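Local coordinates for beta-lactamase domain protein (Burkholderia ambifaria, PDB 5I0P) that binds two zinc ions through a metallo-beta-lactamase fold and is probably a hydrolase, though its substrate is not established, at residues L56-D61 with V95-V100; A64-V69 with D91-L96. All blocks are in the same frame, centred on the assembly; numbering follows the deposited sequence.

Both contacts lie in the same mixed sheet of the metallo-beta-lactamase domain, and their centres are about 6 Å apart. Along the chain come strand 50-60, strand 63-69, helix 76-88 and strand 95-99. Strand 63-69 sits between the other two strands in the sheet. Contact 2 joins it to its parallel neighbour, strand 95-99, and to the loop ahead of that strand. Contact 1 reaches across strand 63-69 by side chains, with no backbone pairing. Their segments overlap at Val95 and Leu96, and Leu96 takes part in both. The backbone bonds of strand 63-69 link them, with Asp58 N probably bonded to Gly65 O. Together they tie three neighbouring strands in the middle of the sheet.

Contact 1 (L56-D61 with V95-V100); sequences LRDEID and VLRVLV
Strands 50-60 and 95-99 belong to one mixed sheet but are not adjacent in it, and Asp58 and Ile60 meet Leu96 and Arg97 across the strand between them. The backbones keep apart: the short strand axes come no nearer than 8.0 Å. Side chains bridge the gap. Asp58 and Arg97 form a salt bridge, with Arg97 NH2 2.9 Å from Asp58 OD2. The carboxylate uses its syn lone pair. The bond is bent, with 146° at the hydrogen, and the oxygen lies tilted from the guanidinium plane. Arg97 starts with CG between its backbone N and carbonyl carbon (chi1 60°), and from there the chain runs extended to NE, which carries the charged end over to Asp58.

The CD1 methyl of Ile60 lies over one face of that guanidinium, toward its rim, 3.7 Å from Arg97 NE. The same methyl is 3.7 Å from Leu96 CB, where the two side chains slide past each other in opposite directions. Leu96 CD1 reaches the backbone of strand 50-60, 3.7 Å from Ile60 N and 3.9 Å from Glu59 CA.

The other carboxylate oxygen, Asp58 OD1, takes a bond from Glu59 N at 2.7 Å, from above the carboxylate plane. Asp58 OD1 also accepts from Gly201 N, while Thr67 OG1, on the strand between, bonds to both Asp58 OD2 and Arg97 NE and so braces the ion pair. Arg97 NH2 also reaches Lys199 O, and its guanidinium makes a cation-pi contact with Trp128.

The buried pair is thus held by several polar partners, with strand 197-200 packing against it. It lies away from the zinc ions, between the two beta sheets of the alpha-beta/beta-alpha sandwich characteristic of the metallo-beta-lactamase superfamily.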
ATOM      1  N   LEU A  56      13.586  10.676  -5.382  1.00 34.42           N
ATOM      2  CA  LEU A  56      14.062  10.459  -6.738  1.00 29.27           C
ATOM      3  C   LEU A  56      14.655  11.744  -7.296  1.00 37.20           C
ATOM      4  O   LEU A  56      13.969  12.764  -7.376  1.00 41.87           O
ATOM      5  CB  LEU A  56      12.934   9.964  -7.619  1.00 28.36           C
ATOM      6  CG  LEU A  56      12.134   8.764  -7.126  1.00 37.27           C
ATOM      7  CD1 LEU A  56      11.139   8.375  -8.210  1.00 36.73           C
ATOM      8  CD2 LEU A  56      13.048   7.621  -6.811  1.00 28.75           C
ATOM      9  N   ARG A  57      15.932  11.698  -7.667  1.00 40.68           N
ATOM     10  CA  ARG A  57      16.563  12.827  -8.331  1.00 40.76           C
ATOM     11  C   ARG A  57      15.845  13.148  -9.641  1.00 45.69           C
ATOM     12  O   ARG A  57      15.589  12.264 -10.466  1.00 47.73           O
ATOM     13  CB  ARG A  57      18.026  12.506  -8.584  1.00 39.38           C
ATOM     14  CG  ARG A  57      18.777  13.669  -9.129  1.00 43.31           C
ATOM     15  CD  ARG A  57      18.709  14.822  -8.174  1.00 41.67           C
ATOM     16  NE  ARG A  57      19.697  15.831  -8.538  1.00 42.07           N
ATOM     17  CZ  ARG A  57      19.553  16.697  -9.538  1.00 48.40           C
ATOM     18  NH1 ARG A  57      18.440  16.675 -10.265  1.00 54.51           N
ATOM     19  NH2 ARG A  57      20.511  17.586  -9.811  1.00 46.25           N
ATOM     20  N   ASP A  58      15.549  14.424  -9.856  1.00 41.15           N
ATOM     21  CA  ASP A  58      14.631  14.783 -10.919  1.00 39.44           C
ATOM     22  C   ASP A  58      14.953  16.183 -11.449  1.00 43.49           C
ATOM     23  O   ASP A  58      15.791  16.905 -10.908  1.00 48.15           O
ATOM     24  CB  ASP A  58      13.180  14.677 -10.424  1.00 38.05           C
ATOM     25  CG  ASP A  58      12.187  14.532 -11.564  1.00 43.65           C
ATOM     26  OD1 ASP A  58      12.633  14.484 -12.731  1.00 50.54           O
ATOM     27  OD2 ASP A  58      10.969  14.480 -11.294  1.00 46.53           O
ATOM     28  N   GLU A  59      14.309  16.536 -12.558  1.00 41.17           N
ATOM     29  CA  GLU A  59      14.419  17.874 -13.133  1.00 53.75           C
ATOM     30  C   GLU A  59      13.139  18.153 -13.915  1.00 53.15           C
ATOM     31  O   GLU A  59      12.788  17.378 -14.808  1.00 55.50           O
ATOM     32  CB  GLU A  59      15.674  17.997 -14.025  1.00 48.71           C
ATOM     33  CG  GLU A  59      15.765  19.321 -14.759  1.00 48.73           C
ATOM     34  CD  GLU A  59      16.946  19.394 -15.672  1.00 54.54           C
ATOM     35  OE1 GLU A  59      17.068  20.413 -16.370  1.00 59.75           O
ATOM     36  OE2 GLU A  59      17.719  18.418 -15.746  1.00 56.88           O
ATOM     37  N   ILE A  60      12.437  19.238 -13.577  1.00 49.67           N
ATOM     38  CA  ILE A  60      11.168  19.587 -14.223  1.00 56.35           C
ATOM     39  C   ILE A  60      11.232  21.029 -14.718  1.00 58.31           C
ATOM     40  O   ILE A  60      11.393  21.962 -13.917  1.00 55.20           O
ATOM     41  CB  ILE A  60       9.959  19.413 -13.285  1.00 54.50           C
ATOM     42  CG1 ILE A  60       9.837  17.980 -12.793  1.00 45.57           C
ATOM     43  CG2 ILE A  60       8.680  19.793 -14.002  1.00 49.29           C
ATOM     44  CD1 ILE A  60       8.724  17.816 -11.831  1.00 40.09           C
ATOM     45  N   ASP A  61      11.037  21.213 -16.021  1.00 58.49           N
ATOM     46  CA  ASP A  61      11.109  22.539 -16.631  1.00 65.43           C
ATOM     47  C   ASP A  61      12.471  23.172 -16.375  1.00 66.60           C
ATOM     48  O   ASP A  61      12.574  24.353 -16.016  1.00 55.36           O
ATOM     49  CB  ASP A  61       9.991  23.449 -16.126  1.00 68.19           C
ATOM     50  CG  ASP A  61       8.659  23.047 -16.655  1.00 69.82           C
ATOM     51  OD1 ASP A  61       8.601  22.723 -17.863  1.00 73.31           O
ATOM     52  OD2 ASP A  61       7.688  23.024 -15.862  1.00 69.80           O
ATOM     53  N   VAL A  95      12.276  20.057  -3.509  1.00 44.50           N
ATOM     54  CA  VAL A  95      11.310  19.063  -3.945  1.00 33.92           C
ATOM     55  C   VAL A  95      10.443  19.667  -5.048  1.00 40.22           C
ATOM     56  O   VAL A  95      10.002  20.821  -4.953  1.00 35.34           O
ATOM     57  CB  VAL A  95      10.478  18.588  -2.746  1.00 33.14           C
ATOM     58  CG1 VAL A  95       9.244  17.880  -3.213  1.00 31.87           C
ATOM     59  CG2 VAL A  95      11.315  17.689  -1.865  1.00 34.09           C
ATOM     60  N   LEU A  96      10.238  18.902  -6.126  1.00 40.33           N
ATOM     61  CA  LEU A  96       9.512  19.363  -7.308  1.00 42.33           C
ATOM     62  C   LEU A  96       8.050  18.927  -7.324  1.00 43.54           C
ATOM     63  O   LEU A  96       7.226  19.586  -7.966  1.00 43.15           O
ATOM     64  CB  LEU A  96      10.210  18.873  -8.591  1.00 37.81           C
ATOM     65  CG  LEU A  96      11.688  19.273  -8.714  1.00 43.66           C
ATOM     66  CD1 LEU A  96      12.387  18.669  -9.945  1.00 38.97           C
ATOM     67  CD2 LEU A  96      11.782  20.786  -8.730  1.00 52.59           C
ATOM     68  N   ARG A  97       7.711  17.847  -6.636  1.00 43.52           N
ATOM     69  CA  ARG A  97       6.356  17.320  -6.608  1.00 39.22           C
ATOM     70  C   ARG A  97       6.340  16.180  -5.595  1.00 37.87           C
ATOM     71  O   ARG A  97       7.382  15.623  -5.238  1.00 32.82           O
ATOM     72  CB  ARG A  97       5.890  16.837  -7.997  1.00 34.07           C
ATOM     73  CG  ARG A  97       6.726  15.726  -8.598  1.00 29.10           C
ATOM     74  CD  ARG A  97       6.224  15.238  -9.923  1.00 29.25           C
ATOM     75  NE  ARG A  97       7.328  14.623 -10.643  1.00 35.87           N
ATOM     76  CZ  ARG A  97       7.308  14.287 -11.927  1.00 41.17           C
ATOM     77  NH1 ARG A  97       6.210  14.509 -12.644  1.00 50.34           N
ATOM     78  NH2 ARG A  97       8.394  13.773 -12.505  1.00 37.97           N
ATOM     79  N   VAL A  98       5.150  15.865  -5.110  1.00 28.10           N
ATOM     80  CA  VAL A  98       4.968  14.751  -4.200  1.00 31.21           C
ATOM     81  C   VAL A  98       4.056  13.731  -4.881  1.00 35.28           C
ATOM     82  O   VAL A  98       2.922  14.054  -5.279  1.00 28.35           O
ATOM     83  CB  VAL A  98       4.398  15.204  -2.853  1.00 29.74           C
ATOM     84  CG1 VAL A  98       4.195  14.013  -1.968  1.00 23.65           C
ATOM     85  CG2 VAL A  98       5.337  16.223  -2.209  1.00 31.84           C
ATOM     86  N   LEU A  99       4.555  12.509  -5.022  1.00 30.80           N
ATOM     87  CA  LEU A  99       3.814  11.414  -5.607  1.00 30.35           C
ATOM     88  C   LEU A  99       3.429  10.433  -4.507  1.00 34.24           C
ATOM     89  O   LEU A  99       4.235  10.147  -3.624  1.00 41.91           O
ATOM     90  CB  LEU A  99       4.666  10.754  -6.674  1.00 31.43           C
ATOM     91  CG  LEU A  99       3.976   9.893  -7.695  1.00 35.56           C
ATOM     92  CD1 LEU A  99       4.767   9.879  -8.975  1.00 23.73           C
ATOM     93  CD2 LEU A  99       3.840   8.466  -7.111  1.00 37.20           C
ATOM     94  N   VAL A 100       2.195   9.930  -4.542  1.00 34.18           N
ATOM     95  CA  VAL A 100       1.675   9.053  -3.492  1.00 28.89           C
ATOM     96  C   VAL A 100       1.103   7.764  -4.093  1.00 24.85           C
ATOM     97  O   VAL A 100       0.267   7.810  -5.002  1.00 21.71           O
ATOM     98  CB  VAL A 100       0.623   9.774  -2.632  1.00 26.66           C
ATOM     99  CG1 VAL A 100      -0.095   8.773  -1.715  1.00 25.65           C
ATOM    100  CG2 VAL A 100       1.310  10.872  -1.835  1.00 24.08           C
TER

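Contact 2 (A64-V69 with D91-L96)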
ATOM      1  N   ALA A  64      16.408  21.367 -11.490  1.00 57.20           N
ATOM      2  CA  ALA A  64      16.777  20.140 -10.810  1.00 52.33           C
ATOM      3  C   ALA A  64      16.162  20.085  -9.410  1.00 59.25           C
ATOM      4  O   ALA A  64      16.054  21.107  -8.716  1.00 59.65           O
ATOM      5  CB  ALA A  64      18.301  20.012 -10.720  1.00 47.02           C
ATOM      6  N   GLY A  65      15.754  18.873  -9.003  1.00 40.96           N
ATOM      7  CA  GLY A  65      15.236  18.624  -7.677  1.00 39.16           C
ATOM      8  C   GLY A  65      14.883  17.171  -7.401  1.00 41.26           C
ATOM      9  O   GLY A  65      15.486  16.240  -7.947  1.00 38.98           O
ATOM     10  N   TRP A  66      13.878  16.968  -6.557  1.00 36.19           N
ATOM     11  CA  TRP A  66      13.511  15.653  -6.076  1.00 33.05           C
ATOM     12  C   TRP A  66      12.013  15.449  -6.216  1.00 39.95           C
ATOM     13  O   TRP A  66      11.212  16.333  -5.892  1.00 35.03           O
ATOM     14  CB  TRP A  66      13.931  15.505  -4.607  1.00 32.67           C
ATOM     15  CG  TRP A  66      15.419  15.762  -4.442  1.00 37.20           C
ATOM     16  CD1 TRP A  66      16.038  16.978  -4.193  1.00 42.30           C
ATOM     17  CD2 TRP A  66      16.464  14.800  -4.531  1.00 34.66           C
ATOM     18  NE1 TRP A  66      17.397  16.813  -4.139  1.00 37.82           N
ATOM     19  CE2 TRP A  66      17.687  15.486  -4.331  1.00 40.54           C
ATOM     20  CE3 TRP A  66      16.490  13.420  -4.766  1.00 33.42           C
ATOM     21  CZ2 TRP A  66      18.915  14.839  -4.363  1.00 37.64           C
ATOM     22  CZ3 TRP A  66      17.709  12.776  -4.780  1.00 39.12           C
ATOM     23  CH2 TRP A  66      18.915  13.492  -4.591  1.00 36.36           C
ATOM     24  N   THR A  67      11.632  14.269  -6.683  1.00 42.37           N
ATOM     25  CA  THR A  67      10.255  13.828  -6.582  1.00 43.83           C
ATOM     26  C   THR A  67      10.170  12.911  -5.377  1.00 35.99           C
ATOM     27  O   THR A  67      10.987  11.993  -5.236  1.00 30.26           O
ATOM     28  CB  THR A  67       9.790  13.102  -7.831  1.00 47.06           C
ATOM     29  OG1 THR A  67       9.625  14.062  -8.874  1.00 42.96           O
ATOM     30  CG2 THR A  67       8.427  12.436  -7.551  1.00 45.15           C
ATOM     31  N   ILE A  68       9.257  13.224  -4.472  1.00 34.99           N
ATOM     32  CA  ILE A  68       9.021  12.394  -3.303  1.00 35.19           C
ATOM     33  C   ILE A  68       8.001  11.335  -3.659  1.00 30.16           C
ATOM     34  O   ILE A  68       6.982  11.632  -4.292  1.00 32.77           O
ATOM     35  CB  ILE A  68       8.537  13.243  -2.116  1.00 35.02           C
ATOM     36  CG1 ILE A  68       9.669  14.144  -1.610  1.00 34.64           C
ATOM     37  CG2 ILE A  68       8.043  12.342  -1.020  1.00 24.13           C
ATOM     38  CD1 ILE A  68       9.224  15.076  -0.507  1.00 27.26           C
ATOM     39  N   VAL A  69       8.255  10.099  -3.251  1.00 25.85           N
ATOM     40  CA  VAL A  69       7.227   9.066  -3.313  1.00 23.27           C
ATOM     41  C   VAL A  69       6.865   8.652  -1.896  1.00 31.19           C
ATOM     42  O   VAL A  69       7.633   7.940  -1.229  1.00 37.23           O
ATOM     43  CB  VAL A  69       7.668   7.865  -4.154  1.00 25.23           C
ATOM     44  CG1 VAL A  69       6.552   6.788  -4.193  1.00 20.52           C
ATOM     45  CG2 VAL A  69       8.061   8.343  -5.569  1.00 23.96           C
ATOM     46  N   ASP A  91      20.936  18.009  -1.318  1.00 55.61           N
ATOM     47  CA  ASP A  91      21.972  18.725  -2.069  1.00 52.05           C
ATOM     48  C   ASP A  91      21.590  20.183  -2.271  1.00 49.98           C
ATOM     49  O   ASP A  91      22.008  20.819  -3.246  1.00 52.71           O
ATOM     50  CB  ASP A  91      22.267  18.054  -3.421  1.00 58.26           C
ATOM     51  CG  ASP A  91      22.536  16.547  -3.298  1.00 61.36           C
ATOM     52  OD1 ASP A  91      22.886  16.087  -2.186  1.00 66.06           O
ATOM     53  OD2 ASP A  91      22.406  15.820  -4.314  1.00 58.33           O
ATOM     54  N   GLY A  92      20.781  20.723  -1.359  1.00 46.63           N
ATOM     55  CA  GLY A  92      20.285  22.069  -1.550  1.00 47.89           C
ATOM     56  C   GLY A  92      19.277  22.258  -2.671  1.00 50.61           C
ATOM     57  O   GLY A  92      19.009  23.400  -3.048  1.00 56.93           O
ATOM     58  N   LEU A  93      18.737  21.188  -3.247  1.00 45.64           N
ATOM     59  CA  LEU A  93      17.734  21.306  -4.297  1.00 45.76           C
ATOM     60  C   LEU A  93      16.332  21.239  -3.710  1.00 46.83           C
ATOM     61  O   LEU A  93      16.115  20.664  -2.641  1.00 42.68           O
ATOM     62  CB  LEU A  93      17.908  20.186  -5.324  1.00 43.18           C
ATOM     63  CG  LEU A  93      19.300  19.967  -5.895  1.00 50.80           C
ATOM     64  CD1 LEU A  93      19.243  18.943  -7.027  1.00 44.23           C
ATOM     65  CD2 LEU A  93      19.835  21.297  -6.370  1.00 47.90           C
ATOM     66  N   PRO A  94      15.345  21.807  -4.389  1.00 54.16           N
ATOM     67  CA  PRO A  94      13.969  21.705  -3.893  1.00 45.14           C
ATOM     68  C   PRO A  94      13.327  20.378  -4.259  1.00 46.08           C
ATOM     69  O   PRO A  94      13.763  19.657  -5.158  1.00 51.06           O
ATOM     70  CB  PRO A  94      13.259  22.869  -4.592  1.00 41.10           C
ATOM     71  CG  PRO A  94      13.980  22.964  -5.903  1.00 42.59           C
ATOM     72  CD  PRO A  94      15.435  22.655  -5.599  1.00 51.08           C
ATOM     73  N   VAL A  95      12.276  20.057  -3.509  1.00 44.50           N
ATOM     74  CA  VAL A  95      11.310  19.063  -3.945  1.00 33.92           C
ATOM     75  C   VAL A  95      10.443  19.667  -5.048  1.00 40.22           C
ATOM     76  O   VAL A  95      10.002  20.821  -4.953  1.00 35.34           O
ATOM     77  CB  VAL A  95      10.478  18.588  -2.746  1.00 33.14           C
ATOM     78  CG1 VAL A  95       9.244  17.880  -3.213  1.00 31.87           C
ATOM     79  CG2 VAL A  95      11.315  17.689  -1.865  1.00 34.09           C
ATOM     80  N   LEU A  96      10.238  18.902  -6.126  1.00 40.33           N
ATOM     81  CA  LEU A  96       9.512  19.363  -7.308  1.00 42.33           C
ATOM     82  C   LEU A  96       8.050  18.927  -7.324  1.00 43.54           C
ATOM     83  O   LEU A  96       7.226  19.586  -7.966  1.00 43.15           O
ATOM     84  CB  LEU A  96      10.210  18.873  -8.591  1.00 37.81           C
ATOM     85  CG  LEU A  96      11.688  19.273  -8.714  1.00 43.66           C
ATOM     86  CD1 LEU A  96      12.387  18.669  -9.945  1.00 38.97           C
ATOM     87  CD2 LEU A  96      11.782  20.786  -8.730  1.00 52.59           C
TER
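Trp66 meets Val95 in a parallel beta bridge, and two backbone bonds fasten it on either side of Val95. Trp66 N donates to Pro94 O at 3.0 Å, with a bent angle of 137° at the hydrogen. Leu96 N donates to Trp66 O at 2.8 Å, and this bond is nearly straight at 173°. Val95 CA also comes within 3.4 Å of Trp66 O as a CA-H...O contact.

Side chains pack around the bridge. Trp66 has CG anti to its carbonyl carbon (chi1 -56°), and the indole extends toward the loop before the second strand. There Leu93 crosses it at about a right angle, with Leu93 CB 3.6 Å from Trp66 NE1. Farther along, Asp91 OD2 stands at the ring edge, in the ring plane, 3.6 Å from Trp66 CZ2. The carboxylate is turned steeply against the indole plane. Leu93 also touches Ala64 through its CD1 methyl. On the same face of the sheet as Trp66, the end of Ile68 crosses Val95, with Ile68 CD1 3.6 Å from Val95 CG2. Leu96 packs against the backbone of Gly65, with Leu96 CD1 3.5 Å from Gly65 N.

A second shell positions these groups. Trp66 NE1 hydrogen-bonds to Leu90 O, in the loop after helix 76-88, which helps to hold the rotation of the indole. Arg57 of strand 50-60 packs on Ala64, Trp66 and Leu93, and Trp123 lies against Pro94 and Val95.

The bridge joins the two strands of a beta-alpha-beta unit: strand 63-69, helix 76-88 and strand 95-99. The backbone of Ile68 hydrogen-bonds onward to Arg97 and Leu99, which continues the parallel pairing. In the sheet, strand 63-69 is flanked by strand 50-60, antiparallel to it, and by strand 95-99, whose far neighbour is strand 126-130.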